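Local coordinates for protein DMATS type aromatic prenyltransferase (Streptomyces coelicolor, PDB 6ZS0) that probably transfers a dimethylallyl group from dimethylallyl diphosphate to C5 of the indole ring of tryptophan, as an aromatic prenyltransferase of the ABBA-barrel fold, at residues G12-L17 with M78-E83; D121-P126 with A163-E168; A192-N197 with R202-L207; F260-P263 with P268-F271; S303-A308 with A341-E346. All blocks are in the same frame, centred on the assembly; numbering follows the deposited sequence.

Contact 1. Residues G12-L17 with M78-E83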
# COMPACT_ATOMS: atom_id res chain seq x y z
N GLY A 12 10.58 -6.77 14.02
CA GLY A 12 11.74 -5.92 14.29
C GLY A 12 11.66 -4.67 13.44
O GLY A 12 11.88 -3.57 13.95
N GLN A 13 11.29 -4.82 12.16
CA GLN A 13 11.14 -3.67 11.25
C GLN A 13 10.02 -2.77 11.75
O GLN A 13 10.19 -1.57 11.74
CB GLN A 13 10.91 -4.15 9.82
CG GLN A 13 12.15 -4.77 9.19
CD GLN A 13 11.89 -5.30 7.81
OE1 GLN A 13 10.85 -5.92 7.55
NE2 GLN A 13 12.80 -4.99 6.90
N LEU A 14 8.88 -3.34 12.15
CA LEU A 14 7.72 -2.54 12.62
C LEU A 14 8.17 -1.72 13.83
O LEU A 14 7.86 -0.53 13.89
CB LEU A 14 6.54 -3.46 12.93
CG LEU A 14 5.26 -2.73 13.38
CD1 LEU A 14 4.02 -3.53 13.01
CD2 LEU A 14 5.29 -2.44 14.88
N ARG A 15 8.89 -2.34 14.75
CA ARG A 15 9.32 -1.69 16.00
C ARG A 15 10.27 -0.53 15.70
O ARG A 15 10.07 0.57 16.28
CB ARG A 15 9.98 -2.70 16.93
CG ARG A 15 9.02 -3.70 17.54
CD ARG A 15 9.80 -4.71 18.36
NE ARG A 15 8.91 -5.78 18.80
CZ ARG A 15 8.14 -5.74 19.88
NH1 ARG A 15 7.38 -6.78 20.20
NH2 ARG A 15 8.15 -4.67 20.65
N ARG A 16 11.27 -0.77 14.86
CA ARG A 16 12.30 0.26 14.56
C ARG A 16 11.67 1.38 13.76
O ARG A 16 11.92 2.55 14.07
CB ARG A 16 13.52 -0.36 13.87
CG ARG A 16 14.27 -1.36 14.74
CD ARG A 16 15.55 -1.83 14.08
NE ARG A 16 15.31 -2.38 12.75
CZ ARG A 16 15.08 -3.65 12.48
NH1 ARG A 16 15.07 -4.55 13.45
NH2 ARG A 16 14.88 -4.04 11.23
N LEU A 17 10.84 1.06 12.76
CA LEU A 17 10.16 2.09 11.96
C LEU A 17 9.17 2.85 12.83
O LEU A 17 9.10 4.06 12.69
CB LEU A 17 9.43 1.43 10.78
CG LEU A 17 10.28 1.02 9.60
CD1 LEU A 17 9.44 0.17 8.65
CD2 LEU A 17 10.86 2.24 8.88
N MET A 78 2.41 6.10 10.01
CA MET A 78 2.96 4.81 9.59
C MET A 78 1.83 3.85 9.31
O MET A 78 0.86 3.81 10.09
CB MET A 78 3.88 4.24 10.66
CG MET A 78 4.43 2.92 10.31
SD MET A 78 5.56 2.44 11.60
CE MET A 78 5.83 0.71 11.16
N ARG A 79 1.96 3.10 8.22
CA ARG A 79 1.05 1.97 7.94
C ARG A 79 1.86 0.69 7.75
O ARG A 79 3.02 0.74 7.31
CB ARG A 79 0.19 2.21 6.71
CG ARG A 79 -0.76 3.37 6.86
CD ARG A 79 -1.44 3.67 5.54
NE ARG A 79 -2.54 4.59 5.77
CZ ARG A 79 -2.41 5.88 6.04
NH1 ARG A 79 -1.20 6.44 6.10
NH2 ARG A 79 -3.48 6.63 6.24
N VAL A 80 1.19 -0.43 8.01
CA VAL A 80 1.72 -1.76 7.63
C VAL A 80 0.65 -2.48 6.83
O VAL A 80 -0.53 -2.47 7.26
CB VAL A 80 2.16 -2.61 8.83
CG1 VAL A 80 1.03 -2.84 9.81
CG2 VAL A 80 2.78 -3.92 8.37
N LEU A 81 1.05 -3.01 5.69
CA LEU A 81 0.19 -3.76 4.77
C LEU A 81 0.54 -5.24 4.93
O LEU A 81 1.74 -5.59 4.91
CB LEU A 81 0.43 -3.31 3.34
CG LEU A 81 -0.40 -4.03 2.27
CD1 LEU A 81 -1.86 -3.60 2.35
CD2 LEU A 81 0.17 -3.75 0.91
N VAL A 82 -0.46 -6.09 5.09
CA VAL A 82 -0.22 -7.54 5.32
C VAL A 82 -1.23 -8.36 4.54
O VAL A 82 -2.38 -7.91 4.35
CB VAL A 82 -0.27 -7.90 6.82
CG1 VAL A 82 -1.59 -7.49 7.45
CG2 VAL A 82 -0.04 -9.38 7.05
N GLU A 83 -0.83 -9.56 4.15
CA GLU A 83 -1.75 -10.56 3.56
C GLU A 83 -2.01 -11.62 4.62
O GLU A 83 -1.20 -12.52 4.79
CB GLU A 83 -1.13 -11.13 2.30
CG GLU A 83 -1.99 -12.23 1.70
CD GLU A 83 -1.49 -12.74 0.37
OE1 GLU A 83 -2.04 -12.34 -0.68
OE2 GLU A 83 -0.60 -13.52 0.39
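Leu14 of helix 12-17 faces Val80 of strand 78-82 across a nearly antiparallel pair of segments, whose axes run at 168° to each other and come no nearer than 10.3 Å. Met78 spans most of that gap. With CG opposite the backbone N (chi1 178°) and every later torsion extended, its chain stands straight out from the sheet and delivers the methyl group to the helix. There CE lies 3.7 Å from Leu17 CB and 4.1 Å from Leu14 CG, the chains of Leu14 and Met78 crossing at about a right angle. The same methyl packs at 3.6 Å against the carbonyl atom Leu14 O, while the sulfur settles beside the backbone of Leu17, with Met78 SD 3.8 Å from Leu17 C. Further along the strand the touch is lighter: Leu14 CD1 meets Val80 CG1 at 4.4 Å. An alanine in place of Met78 would probably leave Leu17 and Leu14 without their main partner on the strand and open a gap between helix and sheet. Phe66 of the adjoining strand 64-70 also packs on Leu17, so the helix, running along the strands, touches two neighbouring ones. Helices outside a closed antiparallel sheet are the layering of the ABBA barrel. All the side chains that touch are buried and apolar, so attachment here depends on shape and dispersion, with a flexible thioether filling the space.

Contact 2. Residues D121-P126 with A163-E168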
# COMPACT_ATOMS: atom_id res chain seq x y z
N ASP A 121 -19.69 -11.30 -1.52
CA ASP A 121 -20.05 -12.22 -2.63
C ASP A 121 -19.34 -11.79 -3.91
O ASP A 121 -18.99 -12.68 -4.72
CB ASP A 121 -21.54 -12.32 -2.87
CG ASP A 121 -22.15 -10.98 -3.17
OD1 ASP A 121 -22.07 -10.11 -2.29
OD2 ASP A 121 -22.66 -10.81 -4.28
N LEU A 122 -19.12 -10.48 -4.11
CA LEU A 122 -18.43 -9.97 -5.32
C LEU A 122 -16.95 -10.37 -5.27
O LEU A 122 -16.39 -10.72 -6.32
CB LEU A 122 -18.52 -8.46 -5.41
CG LEU A 122 -19.91 -7.86 -5.64
CD1 LEU A 122 -19.87 -6.37 -5.45
CD2 LEU A 122 -20.43 -8.20 -7.03
N PHE A 123 -16.32 -10.28 -4.08
CA PHE A 123 -14.85 -10.27 -3.97
C PHE A 123 -14.29 -11.58 -3.41
O PHE A 123 -13.07 -11.80 -3.59
CB PHE A 123 -14.40 -9.04 -3.19
CG PHE A 123 -14.56 -7.75 -3.95
CD1 PHE A 123 -15.57 -6.85 -3.62
CD2 PHE A 123 -13.72 -7.44 -5.00
CE1 PHE A 123 -15.73 -5.66 -4.33
CE2 PHE A 123 -13.86 -6.24 -5.68
CZ PHE A 123 -14.87 -5.37 -5.35
N LEU A 124 -15.11 -12.44 -2.80
CA LEU A 124 -14.68 -13.76 -2.26
C LEU A 124 -15.56 -14.87 -2.83
O LEU A 124 -16.27 -15.56 -2.08
CB LEU A 124 -14.73 -13.71 -0.73
CG LEU A 124 -13.75 -12.73 -0.07
CD1 LEU A 124 -13.87 -12.81 1.44
CD2 LEU A 124 -12.30 -12.97 -0.48
N PRO A 125 -15.57 -15.06 -4.16
CA PRO A 125 -16.29 -16.18 -4.76
C PRO A 125 -15.47 -17.47 -4.67
O PRO A 125 -14.31 -17.45 -4.29
CB PRO A 125 -16.42 -15.74 -6.22
CG PRO A 125 -15.10 -14.98 -6.46
CD PRO A 125 -14.91 -14.21 -5.17
N PRO A 126 -16.05 -18.63 -5.04
CA PRO A 126 -15.24 -19.84 -5.22
C PRO A 126 -14.39 -19.73 -6.50
O PRO A 126 -14.68 -18.93 -7.34
CB PRO A 126 -16.29 -20.97 -5.30
CG PRO A 126 -17.57 -20.28 -5.76
CD PRO A 126 -17.48 -18.86 -5.26
N ALA A 163 -14.50 -4.19 -14.41
CA ALA A 163 -15.28 -2.94 -14.51
C ALA A 163 -16.67 -3.13 -13.90
O ALA A 163 -17.09 -2.26 -13.12
CB ALA A 163 -15.36 -2.50 -15.96
N ALA A 164 -17.36 -4.21 -14.23
CA ALA A 164 -18.73 -4.49 -13.74
C ALA A 164 -18.69 -4.68 -12.22
O ALA A 164 -19.65 -4.25 -11.50
CB ALA A 164 -19.28 -5.72 -14.44
N THR A 165 -17.61 -5.31 -11.73
CA THR A 165 -17.45 -5.56 -10.27
C THR A 165 -17.29 -4.22 -9.55
O THR A 165 -17.94 -4.06 -8.52
CB THR A 165 -16.31 -6.54 -10.02
OG1 THR A 165 -16.63 -7.71 -10.76
CG2 THR A 165 -16.13 -6.90 -8.57
N VAL A 166 -16.46 -3.30 -10.05
CA VAL A 166 -16.25 -1.98 -9.40
C VAL A 166 -17.57 -1.19 -9.43
O VAL A 166 -17.95 -0.58 -8.39
CB VAL A 166 -15.10 -1.19 -10.04
CG1 VAL A 166 -15.01 0.20 -9.45
CG2 VAL A 166 -13.75 -1.91 -9.91
N ARG A 167 -18.23 -1.17 -10.58
CA ARG A 167 -19.49 -0.41 -10.72
C ARG A 167 -20.50 -0.93 -9.69
O ARG A 167 -21.10 -0.12 -9.00
CB ARG A 167 -20.02 -0.50 -12.15
CG ARG A 167 -21.39 0.13 -12.32
CD ARG A 167 -21.96 -0.14 -13.69
NE ARG A 167 -21.16 0.42 -14.77
CZ ARG A 167 -21.17 1.70 -15.16
NH1 ARG A 167 -20.43 2.08 -16.19
NH2 ARG A 167 -21.91 2.60 -14.54
N GLU A 168 -20.66 -2.25 -9.56
CA GLU A 168 -21.64 -2.85 -8.63
C GLU A 168 -21.22 -2.57 -7.19
O GLU A 168 -22.07 -2.22 -6.38
CB GLU A 168 -21.79 -4.36 -8.86
CG GLU A 168 -22.72 -5.05 -7.87
CD GLU A 168 -24.16 -4.56 -7.84
OE1 GLU A 168 -24.55 -3.73 -8.71
OE2 GLU A 168 -24.89 -5.02 -6.95
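Glu168 OE2 is gripped by two arginines of its own helix, through salt bridges to Arg171 NH2 and Arg172 NE, while the aliphatic part of the same side chain meets Leu122. Arg172 also pairs through NH1 with Asp121 OD1, so one guanidinium serves carboxylates from both segments; this would probably offset the repulsion between Asp121 OD2 and Glu168 OE2, which stand 6.8 Å apart. Below the charges the contact is apolar. Leu122 presents both branches to one carbon, CD1 and CD2 each lying 4.0 Å from Glu168 CG, and the two side chains cross at about a right angle. With CG anti to the backbone N (chi1 176°) Glu168 sets CG against the leucine, and the chi2 bend (60°) turns the carboxylate toward the arginines. In the fold, these residues join the short helix 120-123, at its C-terminal end, to helix 162-175, one of the helices packed round the outside of the ABBA barrel. Thr165, three residues earlier and so on the same side of that helix, divides its branches between two tasks. Its hydroxyl OG1 bonds back to Arg161 O, one turn earlier, and its methyl CG2 is left for the other segment, where it approaches the Phe123 ring obliquely, 3.7 Å from CE2 and 3.8 Å from CZ. Leu122 CB follows at 4.3 Å from Thr165 CG2. Phe123 also rests on Ala169.

Contact 3. Residues A192-N197 with R202-L207; sequences ALDLGN and RAKVYL
Ala192 and Lys204 form an antiparallel hydrogen-bonded pair: Ala192 N donates almost straight to Lys204 O (2.8 Å, 172°), and Lys204 N returns a bond of 2.8 Å to Ala192 O. Toward the turn, Asp194 N reaches Arg202 O at 3.0 Å. The return link there runs through a water, which accepts from Arg202 N and donates to Asp194 O at 2.7 Å. Between these bonds Leu193 and Ala203 are a non-hydrogen-bonded pair, with Leu193 CA close to Arg202 O.

On the face bearing Asp194 and Lys204, the lysine in the conformer described here runs past the carboxylate, its CE 3.3 Å from Asp194 OD2. The ammonium itself goes on to Ser259 OG and stays 4.7 Å from Asp194 OD2, too far for an ion pair. Ala192 CB touches both Lys204 CB and, obliquely, Tyr206 CE1. On the other face Leu193 CD2 packs 4.2 Å from Ala203 CB, and Leu173 of helix 162-175 covers both residues. This beta hairpin of the barrel wall thus divides its chemistry by face: charged groups share one side with Ala192 and the Tyr206 ring, while the side under the helix is apolar and the backbone bonds set the register.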
# COMPACT_ATOMS: atom_id res chain seq x y z
N ALA A 192 -10.71 -0.77 -2.26
CA ALA A 192 -10.39 -0.76 -0.83
C ALA A 192 -11.49 -0.04 -0.03
O ALA A 192 -12.16 0.85 -0.56
CB ALA A 192 -9.05 -0.15 -0.60
N LEU A 193 -11.67 -0.49 1.19
CA LEU A 193 -12.60 0.14 2.17
C LEU A 193 -11.81 0.55 3.40
O LEU A 193 -11.14 -0.27 3.95
CB LEU A 193 -13.69 -0.86 2.57
CG LEU A 193 -14.74 -1.17 1.52
CD1 LEU A 193 -15.75 -2.17 2.08
CD2 LEU A 193 -15.45 0.11 1.09
N ASP A 194 -11.97 1.80 3.83
CA ASP A 194 -11.45 2.29 5.12
C ASP A 194 -12.49 1.97 6.19
O ASP A 194 -13.57 2.52 6.09
CB ASP A 194 -11.20 3.80 5.04
CG ASP A 194 -9.74 4.16 5.09
OD1 ASP A 194 -9.12 3.92 6.14
OD2 ASP A 194 -9.25 4.67 4.08
N LEU A 195 -12.20 1.06 7.13
CA LEU A 195 -13.15 0.63 8.21
C LEU A 195 -12.81 1.28 9.56
O LEU A 195 -11.62 1.33 9.95
CB LEU A 195 -13.13 -0.90 8.33
CG LEU A 195 -13.34 -1.69 7.04
CD1 LEU A 195 -13.21 -3.17 7.32
CD2 LEU A 195 -14.68 -1.37 6.42
N GLY A 196 -13.83 1.76 10.26
CA GLY A 196 -13.68 2.39 11.58
C GLY A 196 -15.01 2.43 12.30
O GLY A 196 -15.85 1.55 12.05
N ASN A 197 -15.21 3.42 13.17
CA ASN A 197 -16.43 3.53 14.00
C ASN A 197 -17.57 4.18 13.20
O ASN A 197 -18.62 4.50 13.80
CB ASN A 197 -16.13 4.27 15.29
CG ASN A 197 -15.80 5.73 15.10
OD1 ASN A 197 -15.56 6.19 13.97
ND2 ASN A 197 -15.80 6.47 16.20
N ARG A 202 -16.10 4.47 3.32
CA ARG A 202 -15.02 5.22 2.64
C ARG A 202 -14.42 4.30 1.58
O ARG A 202 -13.65 3.41 1.95
CB ARG A 202 -14.08 5.73 3.73
CG ARG A 202 -14.85 6.36 4.89
CD ARG A 202 -14.00 7.17 5.83
NE ARG A 202 -14.85 7.82 6.83
CZ ARG A 202 -14.41 8.38 7.95
NH1 ARG A 202 -13.12 8.37 8.25
NH2 ARG A 202 -15.27 8.93 8.79
N ALA A 203 -14.83 4.46 0.31
CA ALA A 203 -14.54 3.51 -0.80
C ALA A 203 -13.44 4.09 -1.67
O ALA A 203 -13.54 5.26 -2.07
CB ALA A 203 -15.77 3.24 -1.62
N LYS A 204 -12.44 3.27 -1.97
CA LYS A 204 -11.26 3.68 -2.76
C LYS A 204 -11.17 2.77 -3.98
O LYS A 204 -11.19 1.54 -3.80
CB LYS A 204 -10.00 3.58 -1.89
CG LYS A 204 -10.01 4.49 -0.66
CD LYS A 204 -8.84 4.22 0.29
CE LYS A 204 -8.34 5.48 0.96
NZ LYS A 204 -7.49 6.29 0.05
N VAL A 205 -11.15 3.35 -5.18
CA VAL A 205 -11.01 2.58 -6.44
C VAL A 205 -9.62 2.87 -7.00
O VAL A 205 -9.26 4.03 -7.13
CB VAL A 205 -12.09 2.92 -7.48
CG1 VAL A 205 -11.98 2.02 -8.71
CG2 VAL A 205 -13.49 2.81 -6.89
N TYR A 206 -8.86 1.82 -7.28
CA TYR A 206 -7.52 1.93 -7.87
C TYR A 206 -7.61 1.63 -9.36
O TYR A 206 -8.31 0.67 -9.75
CB TYR A 206 -6.53 1.00 -7.19
CG TYR A 206 -6.15 1.41 -5.80
CD1 TYR A 206 -7.04 1.31 -4.76
CD2 TYR A 206 -4.87 1.91 -5.55
CE1 TYR A 206 -6.68 1.70 -3.48
CE2 TYR A 206 -4.49 2.25 -4.26
CZ TYR A 206 -5.40 2.15 -3.23
OH TYR A 206 -5.07 2.53 -1.95
N LEU A 207 -6.90 2.43 -10.17
CA LEU A 207 -6.76 2.22 -11.61
C LEU A 207 -5.30 1.96 -11.93
O LEU A 207 -4.45 2.64 -11.34
CB LEU A 207 -7.23 3.47 -12.37
CG LEU A 207 -8.74 3.60 -12.63
CD1 LEU A 207 -9.54 3.51 -11.38
CD2 LEU A 207 -9.03 4.93 -13.32
O HOH W 1 -15.68 2.03 4.53

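Contact 4. Residues F260-P263 with P268-F271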
# COMPACT_ATOMS: atom_id res chain seq x y z
N PHE A 260 -14.07 7.89 -2.66
CA PHE A 260 -15.50 8.27 -2.48
C PHE A 260 -15.86 8.19 -0.98
O PHE A 260 -15.89 7.06 -0.43
CB PHE A 260 -16.37 7.36 -3.34
CG PHE A 260 -16.05 7.40 -4.81
CD1 PHE A 260 -16.69 8.32 -5.64
CD2 PHE A 260 -15.12 6.54 -5.36
CE1 PHE A 260 -16.40 8.36 -7.00
CE2 PHE A 260 -14.83 6.58 -6.72
CZ PHE A 260 -15.47 7.50 -7.54
N THR A 261 -16.13 9.34 -0.35
CA THR A 261 -16.34 9.44 1.12
C THR A 261 -17.67 10.14 1.45
O THR A 261 -18.28 9.74 2.46
CB THR A 261 -15.16 10.17 1.77
OG1 THR A 261 -15.13 11.48 1.22
CG2 THR A 261 -13.86 9.44 1.52
N ASP A 262 -18.09 11.12 0.66
CA ASP A 262 -19.38 11.84 0.86
C ASP A 262 -20.53 10.87 0.59
O ASP A 262 -20.57 10.23 -0.45
CB ASP A 262 -19.47 13.07 -0.04
CG ASP A 262 -18.18 13.86 -0.19
OD1 ASP A 262 -17.65 13.92 -1.33
OD2 ASP A 262 -17.72 14.42 0.83
N PRO A 263 -21.50 10.70 1.52
CA PRO A 263 -22.65 9.82 1.26
C PRO A 263 -23.38 10.20 -0.04
O PRO A 263 -23.61 11.38 -0.27
CB PRO A 263 -23.57 9.97 2.49
CG PRO A 263 -22.97 11.10 3.33
CD PRO A 263 -21.53 11.27 2.87
N PRO A 268 -15.41 11.57 -6.84
CA PRO A 268 -14.45 11.38 -5.75
C PRO A 268 -13.98 12.69 -5.11
O PRO A 268 -13.92 13.69 -5.79
CB PRO A 268 -13.28 10.65 -6.44
CG PRO A 268 -13.35 11.11 -7.87
CD PRO A 268 -14.83 11.30 -8.16
N SER A 269 -13.71 12.63 -3.81
CA SER A 269 -13.21 13.77 -3.00
C SER A 269 -11.70 13.64 -2.77
O SER A 269 -11.10 14.56 -2.20
CB SER A 269 -13.95 13.88 -1.70
OG SER A 269 -13.80 12.69 -0.97
N GLY A 270 -11.10 12.52 -3.18
CA GLY A 270 -9.66 12.32 -2.96
C GLY A 270 -9.03 11.62 -4.13
O GLY A 270 -9.75 10.88 -4.84
N PHE A 271 -7.77 11.93 -4.39
CA PHE A 271 -7.00 11.37 -5.52
C PHE A 271 -5.55 11.14 -5.11
O PHE A 271 -4.92 12.05 -4.54
CB PHE A 271 -7.08 12.30 -6.72
CG PHE A 271 -6.09 11.97 -7.81
CD1 PHE A 271 -4.89 12.64 -7.91
CD2 PHE A 271 -6.35 10.95 -8.71
CE1 PHE A 271 -3.98 12.34 -8.92
CE2 PHE A 271 -5.44 10.65 -9.71
CZ PHE A 271 -4.26 11.35 -9.82
O HOH W 2 -16.71 11.50 -2.35
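Apolar contact is carried by Phe260 and Pro268, whose side chains lie side by side and point the same way. Pro268 CB sits over one face of the phenyl ring, 4.0 Å from its centroid and 17° off the normal, a CH-pi contact displaced toward the rim. Pro268 CD comes nearer still to a single ring atom, 3.5 Å from Phe260 CE1. A serine in place of Phe260 would probably leave the proline ring without the aromatic face it rests on and open a gap beside it.

Direct hydrogen bonding is confined to hydroxyls: Thr261 OG1 donates to Ser269 OG at 2.8 Å. In both residues the oxygen stands between the backbone N and the carbonyl carbon (chi1 62° in Thr261), which turns the two groups to face each other; Ser269 has a second conformer, so the bond belongs to the one described.

Water-mediated bonding runs alongside. One water accepts from Thr261 N at 3.0 Å and donates to Asp262 OD1 at 2.8 Å, with a weak bond from Ser269 OG at 3.4 Å. Asp262 OD1 is also held by a salt bridge to Arg333, so this oxygen has both a charged partner and a water.

In the backbone, Ser269 and Gly270 both face Ser259, a classic beta bulge where strand 270-275 pairs with strand 254-260 at the barrel rim. The chemistry is therefore split: a ring and a proline pack together, while hydroxyls, a water and a carboxylate make the polar part of the join.

Contact 5. Residues S303-A308 with A341-E346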
# COMPACT_ATOMS: atom_id res chain seq x y z
N SER A 303 14.50 14.05 6.71
CA SER A 303 15.44 13.31 7.60
C SER A 303 14.77 12.05 8.20
O SER A 303 15.46 11.04 8.36
CB SER A 303 16.01 14.22 8.68
OG SER A 303 15.01 14.60 9.60
N VAL A 304 13.47 12.09 8.48
CA VAL A 304 12.76 10.89 9.03
C VAL A 304 12.82 9.77 7.99
O VAL A 304 13.05 8.63 8.39
CB VAL A 304 11.32 11.20 9.48
CG1 VAL A 304 10.48 9.94 9.67
CG2 VAL A 304 11.28 12.02 10.75
N LEU A 305 12.66 10.07 6.71
CA LEU A 305 12.69 9.01 5.67
C LEU A 305 14.09 8.40 5.57
O LEU A 305 14.18 7.18 5.38
CB LEU A 305 12.23 9.57 4.33
CG LEU A 305 12.15 8.54 3.19
CD1 LEU A 305 11.10 7.45 3.46
CD2 LEU A 305 11.84 9.24 1.88
N HIS A 306 15.15 9.20 5.76
CA HIS A 306 16.55 8.66 5.80
C HIS A 306 16.70 7.69 6.97
O HIS A 306 17.29 6.61 6.77
CB HIS A 306 17.58 9.79 5.87
CG HIS A 306 17.67 10.60 4.63
ND1 HIS A 306 16.63 11.36 4.18
CD2 HIS A 306 18.68 10.78 3.75
CE1 HIS A 306 16.97 11.97 3.07
NE2 HIS A 306 18.24 11.64 2.79
N ARG A 307 16.18 8.03 8.14
CA ARG A 307 16.22 7.14 9.32
C ARG A 307 15.36 5.90 9.06
O ARG A 307 15.74 4.82 9.53
CB ARG A 307 15.77 7.87 10.58
CG ARG A 307 16.73 8.98 10.98
CD ARG A 307 16.43 9.55 12.34
NE ARG A 307 15.80 10.87 12.23
CZ ARG A 307 14.62 11.21 12.74
NH1 ARG A 307 13.88 10.34 13.42
NH2 ARG A 307 14.18 12.44 12.56
N ALA A 308 14.23 6.06 8.36
CA ALA A 308 13.30 4.95 8.07
C ALA A 308 14.03 3.88 7.26
O ALA A 308 13.89 2.71 7.56
CB ALA A 308 12.08 5.47 7.35
N ALA A 341 5.85 7.29 1.08
CA ALA A 341 6.91 6.36 0.65
C ALA A 341 6.48 4.97 1.07
O ALA A 341 6.22 4.77 2.23
CB ALA A 341 8.25 6.74 1.24
N TYR A 342 6.40 4.06 0.09
CA TYR A 342 6.13 2.63 0.33
C TYR A 342 7.47 1.93 0.45
O TYR A 342 8.28 2.02 -0.49
CB TYR A 342 5.22 2.07 -0.78
CG TYR A 342 3.86 2.71 -0.71
CD1 TYR A 342 3.65 3.97 -1.26
CD2 TYR A 342 2.86 2.17 0.05
CE1 TYR A 342 2.44 4.62 -1.14
CE2 TYR A 342 1.64 2.81 0.20
CZ TYR A 342 1.43 4.04 -0.38
OH TYR A 342 0.23 4.68 -0.22
N LEU A 343 7.67 1.23 1.57
CA LEU A 343 8.97 0.68 1.97
C LEU A 343 8.91 -0.85 2.01
O LEU A 343 8.06 -1.42 2.74
CB LEU A 343 9.37 1.25 3.33
CG LEU A 343 9.38 2.78 3.40
CD1 LEU A 343 9.65 3.28 4.82
CD2 LEU A 343 10.36 3.37 2.41
N SER A 344 9.81 -1.47 1.26
CA SER A 344 9.89 -2.92 1.09
C SER A 344 10.50 -3.56 2.34
O SER A 344 11.53 -3.09 2.81
CB SER A 344 10.71 -3.25 -0.15
OG SER A 344 10.06 -2.76 -1.32
N SER A 345 9.93 -4.66 2.83
CA SER A 345 10.51 -5.42 3.95
C SER A 345 11.78 -6.16 3.52
O SER A 345 12.74 -6.20 4.26
CB SER A 345 9.47 -6.33 4.54
OG SER A 345 10.09 -7.26 5.41
N GLU A 346 11.78 -6.76 2.34
CA GLU A 346 12.95 -7.50 1.76
C GLU A 346 13.39 -8.62 2.72
O GLU A 346 14.58 -8.88 2.85
CB GLU A 346 14.02 -6.48 1.34
CG GLU A 346 13.52 -5.63 0.17
CD GLU A 346 14.55 -4.91 -0.68
OE1 GLU A 346 15.74 -5.09 -0.43
OE2 GLU A 346 14.14 -4.16 -1.58
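Ala341 opens the contact from the strand side, its CB 3.7 Å from Leu305 CD1 of helix 303-308. Leu305 has CG opposite the backbone N (chi1 -177°), and this swings the isobutyl group off the helix and down to the sheet, where CD1 becomes the atom that does the touching. The small methyl of Ala341 leaves room for that branch to come close to the strand.

Tyr342, next in sequence, belongs to the other face of the strand.

Strand and helix here are nearly parallel, at 13° between their directions and 11.1 Å between their axes. They show the layered architecture of the ABBA barrel, in which outer helices rest on strands of a closed antiparallel sheet; strand 338-344 comes last along the chain and bonds back to strand 64-70, the first, so that the sheet closes.

Leu343 returns to the helix-facing side and spreads its two methyls between two helical residues. CD1 meets Ala308 CB at 4.1 Å, and CD2 lies 4.3 Å from Leu305 CD1. Leu305 and Ala308 are three residues apart on the helix, hence on the same side of it, and the forked end of Leu343 reaches both. Behind them, Leu288 and Ala291 of helix 284-297 pack on Leu305, and Ala308 also touches Leu68 of strand 64-70.

Farther along, Ser344 OG is bonded to Gly322 O.

How the contacts relate
Contacts 1 to 5 follow in series along the chain, and all but contact 2 reach the single antiparallel barrel sheet. Contacts 1 and 5, with centres 10 Å apart, set helices 6-20 and 303-312 on neighbouring parts of the wall; they touch where Gln13 meets Ser345 and Leu17 meets Ala308. Beyond the chain's centre from contact 5, contacts 2 and 3 meet through Val166 and Val205, while contacts 3 and 4, 10 Å apart, share strand pairing between Ala203 and Phe260. Contacts 2 and 5 lie farthest apart, centres 34 Å distant. Helix-on-strand, helix-on-helix and hairpin contacts thus occur round the barrel wall, consistent with a barrel that, as in related prenyltransferases, probably encloses the reaction chamber.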